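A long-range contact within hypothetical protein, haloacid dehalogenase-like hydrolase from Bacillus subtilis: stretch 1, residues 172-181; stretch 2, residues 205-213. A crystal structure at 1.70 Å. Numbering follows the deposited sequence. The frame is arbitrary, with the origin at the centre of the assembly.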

# COMPACT_ATOMS: atom_id res chain seq x y z
N PHE A 172 -6.19 -4.23 14.63
CA PHE A 172 -5.22 -3.26 14.13
C PHE A 172 -4.37 -3.95 13.07
O PHE A 172 -3.67 -4.92 13.36
CB PHE A 172 -4.33 -2.78 15.28
CG PHE A 172 -5.10 -2.06 16.36
CD1 PHE A 172 -5.55 -0.76 16.17
CD2 PHE A 172 -5.40 -2.70 17.56
CE1 PHE A 172 -6.29 -0.11 17.16
CE2 PHE A 172 -6.14 -2.06 18.55
CZ PHE A 172 -6.59 -0.76 18.35
N TYR A 173 -4.44 -3.45 11.83
CA TYR A 173 -3.70 -4.06 10.73
C TYR A 173 -2.44 -3.32 10.32
O TYR A 173 -1.40 -3.93 10.09
CB TYR A 173 -4.59 -4.20 9.50
CG TYR A 173 -5.85 -5.00 9.72
CD1 TYR A 173 -5.80 -6.25 10.35
CD2 TYR A 173 -7.08 -4.53 9.29
CE1 TYR A 173 -6.96 -7.00 10.54
CE2 TYR A 173 -8.25 -5.27 9.47
CZ TYR A 173 -8.18 -6.50 10.10
OH TYR A 173 -9.33 -7.24 10.27
N ASN A 174 -2.53 -2.00 10.20
CA ASN A 174 -1.40 -1.20 9.75
C ASN A 174 -1.54 0.18 10.38
O ASN A 174 -2.65 0.70 10.51
CB ASN A 174 -1.42 -1.12 8.21
CG ASN A 174 -0.14 -0.56 7.61
OD1 ASN A 174 0.95 -0.74 8.14
ND2 ASN A 174 -0.28 0.11 6.46
N ILE A 175 -0.41 0.75 10.79
CA ILE A 175 -0.40 2.08 11.38
C ILE A 175 0.55 2.96 10.59
O ILE A 175 1.74 2.65 10.47
CB ILE A 175 0.06 2.04 12.86
CG1 ILE A 175 -0.91 1.19 13.68
CG2 ILE A 175 0.12 3.46 13.42
CD1 ILE A 175 -0.45 0.94 15.12
N LEU A 176 0.02 4.05 10.04
CA LEU A 176 0.84 4.98 9.28
C LEU A 176 1.18 6.18 10.16
O LEU A 176 0.31 6.73 10.84
CB LEU A 176 0.08 5.45 8.03
CG LEU A 176 0.76 6.48 7.11
CD1 LEU A 176 0.21 6.35 5.70
CD2 LEU A 176 0.56 7.90 7.65
N GLY A 177 2.46 6.54 10.18
CA GLY A 177 2.93 7.69 10.94
C GLY A 177 3.48 8.70 9.95
O GLY A 177 4.12 8.32 8.97
N PHE A 178 3.23 9.98 10.19
CA PHE A 178 3.68 11.03 9.27
C PHE A 178 4.21 12.25 10.00
O PHE A 178 3.72 12.61 11.07
CB PHE A 178 2.49 11.45 8.39
CG PHE A 178 2.73 12.66 7.53
CD1 PHE A 178 3.04 12.53 6.18
CD2 PHE A 178 2.62 13.95 8.07
CE1 PHE A 178 3.22 13.66 5.37
CE2 PHE A 178 2.80 15.08 7.28
CZ PHE A 178 3.10 14.94 5.92
N SER A 179 5.23 12.88 9.41
CA SER A 179 5.79 14.11 9.97
C SER A 179 6.50 14.90 8.87
O SER A 179 7.17 14.32 8.02
CB SER A 179 6.80 13.82 11.08
OG SER A 179 7.27 15.04 11.64
N PHE A 180 6.33 16.22 8.89
CA PHE A 180 6.97 17.08 7.90
C PHE A 180 8.46 17.19 8.20
O PHE A 180 9.25 17.57 7.33
CB PHE A 180 6.40 18.50 7.97
CG PHE A 180 5.01 18.62 7.43
CD1 PHE A 180 4.74 18.44 6.08
CD2 PHE A 180 3.96 18.96 8.28
CE1 PHE A 180 3.45 18.60 5.58
CE2 PHE A 180 2.66 19.13 7.79
CZ PHE A 180 2.41 18.95 6.43
N PHE A 181 8.85 16.85 9.43
CA PHE A 181 10.23 17.00 9.87
C PHE A 181 11.15 15.79 9.79
O PHE A 181 10.88 14.74 10.37
CB PHE A 181 10.21 17.54 11.29
CG PHE A 181 9.32 18.74 11.45
CD1 PHE A 181 9.70 19.97 10.90
CD2 PHE A 181 8.09 18.64 12.07
CE1 PHE A 181 8.85 21.07 10.97
CE2 PHE A 181 7.23 19.73 12.15
CZ PHE A 181 7.61 20.95 11.59
N GLU A 205 7.84 9.82 1.13
CA GLU A 205 8.95 10.52 1.76
C GLU A 205 8.77 10.97 3.20
O GLU A 205 9.73 11.00 3.97
CB GLU A 205 9.34 11.73 0.89
CG GLU A 205 10.09 11.35 -0.38
CD GLU A 205 10.23 12.52 -1.34
OE1 GLU A 205 10.48 13.65 -0.87
OE2 GLU A 205 10.10 12.30 -2.57
N HIS A 206 7.54 11.32 3.59
CA HIS A 206 7.33 11.77 4.96
C HIS A 206 6.50 10.85 5.84
O HIS A 206 5.89 11.29 6.82
CB HIS A 206 6.73 13.18 4.95
CG HIS A 206 7.61 14.19 4.29
ND1 HIS A 206 7.68 14.34 2.93
CD2 HIS A 206 8.51 15.07 4.82
CE1 HIS A 206 8.58 15.26 2.63
NE2 HIS A 206 9.10 15.72 3.76
N ASN A 207 6.48 9.56 5.51
CA ASN A 207 5.76 8.62 6.35
C ASN A 207 6.53 7.33 6.55
O ASN A 207 7.58 7.10 5.95
CB ASN A 207 4.35 8.30 5.78
CG ASN A 207 4.36 7.27 4.64
OD1 ASN A 207 5.12 6.30 4.65
ND2 ASN A 207 3.48 7.46 3.67
N PHE A 208 6.01 6.53 7.47
CA PHE A 208 6.52 5.20 7.75
C PHE A 208 5.28 4.43 8.16
O PHE A 208 4.31 5.02 8.64
CB PHE A 208 7.61 5.19 8.85
CG PHE A 208 7.23 5.89 10.13
CD1 PHE A 208 6.59 5.19 11.15
CD2 PHE A 208 7.59 7.22 10.34
CE1 PHE A 208 6.30 5.82 12.37
CE2 PHE A 208 7.31 7.85 11.55
CZ PHE A 208 6.67 7.15 12.57
N GLU A 209 5.28 3.13 7.91
CA GLU A 209 4.14 2.29 8.25
C GLU A 209 4.60 1.12 9.11
O GLU A 209 5.68 0.57 8.90
CB GLU A 209 3.47 1.76 6.98
CG GLU A 209 2.82 2.85 6.10
CD GLU A 209 2.22 2.29 4.82
OE1 GLU A 209 1.91 1.08 4.77
OE2 GLU A 209 2.05 3.07 3.85
N LEU A 210 3.76 0.76 10.07
CA LEU A 210 4.05 -0.35 10.97
C LEU A 210 2.93 -1.38 10.96
O LEU A 210 1.77 -1.05 11.19
CB LEU A 210 4.24 0.18 12.39
CG LEU A 210 5.47 1.06 12.63
CD1 LEU A 210 5.32 1.81 13.95
CD2 LEU A 210 6.73 0.20 12.64
N SER A 211 3.29 -2.63 10.68
CA SER A 211 2.32 -3.72 10.69
C SER A 211 2.99 -4.85 11.46
O SER A 211 4.14 -4.70 11.89
CB SER A 211 1.99 -4.15 9.26
OG SER A 211 3.16 -4.44 8.52
N SER A 212 2.29 -5.96 11.66
CA SER A 212 2.88 -7.07 12.40
C SER A 212 4.04 -7.68 11.62
O SER A 212 4.15 -7.52 10.40
CB SER A 212 1.83 -8.13 12.70
OG SER A 212 2.32 -9.04 13.68
N ARG A 213 4.91 -8.40 12.33
CA ARG A 213 6.07 -9.03 11.70
C ARG A 213 5.73 -9.87 10.47
O ARG A 213 6.46 -9.85 9.49
CB ARG A 213 6.80 -9.91 12.72
CG ARG A 213 8.06 -10.58 12.17
CD ARG A 213 9.05 -9.55 11.65
NE ARG A 213 10.24 -10.16 11.07
CZ ARG A 213 11.13 -10.87 11.76
NH1 ARG A 213 10.98 -11.06 13.06
NH2 ARG A 213 12.18 -11.39 11.14
O HOH W 1 -0.45 -6.27 10.96
O HOH W 2 11.30 17.15 4.85

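The two stretches are neighbouring strands of an antiparallel sheet, with N-to-C directions 159° apart and axes that approach to 4.6 Å. The register pairs Ile175 with Leu210, Leu176 with Glu209, Gly177 with Phe208 and Phe178 with Asn207, and narrow and wide pairs alternate. In the wide pairs both amides face the partner strand and two hydrogen bonds close the ring: Ile175 N to Leu210 O at 2.9 Å and Leu210 N to Ile175 O at 2.8 Å, then Gly177 N to Phe208 O at 2.8 Å, almost perfectly straight, and Phe208 N to Gly177 O at 3.0 Å. The narrow pairs have no such amide bonds, but CA hydrogens lean on carbonyls, as where Leu176 CA lies 3.5 Å from Phe208 O.

Beyond the ladder, the chains stay joined at both ends. Ser179 N donates to His206 O at 3.1 Å, carrying the pairing one residue past Phe178, where the strand ends. At the other end a water replaces the direct bond, donating to Tyr173 O at 2.7 Å and accepting from Ser212 N at 2.8 Å.

Side chains sort by the alternation. Ile175, Leu210 and Phe208 point to one face, and here Gly177 is instructive. The Phe208 ring, with chi1 in the p well, swings back across the neighbouring strand, so that Gly177 CA sits 4.2 Å from the ring centroid, only 15° off its normal. An ideal CB on Gly177 would fall 2.8 Å from Phe208 CZ, a clash; the absence of a side chain gives the ring its seat, and a backbone CH-pi contact uses the space.

Asn174, Leu176, Phe178, Asn207, Glu209 and Ser211 point to the opposite face, which mixes polar and apolar groups. Asn174 reaches diagonally rather than straight across: its ND2 donates to Glu209 OE1 at 2.9 Å, a nearly linear bond that gives a buried carboxylate oxygen a partner. Leu176, paired with Glu209, sets an apolar methyl against polar neighbours: its CD1 lies 4.2 Å from Glu209 OE2 and 4.0 Å from Asn207 ND2, van der Waals contacts only. Farther along, the Phe178 ring presents its edge to Asn207 CB, with CD1 4.4 Å from that atom, and its CE1 comes within 3.6 Å of His206 CB.

His206 gives up the most surface to the other stretch, 94 Å². Its CA-to-CB bond points toward stretch 1, and Phe180 O lies at the ring edge, 3.6 Å from His206 CD2. A second water links His206 NE2, at 2.8 Å, to Phe180 O, at 3.2 Å.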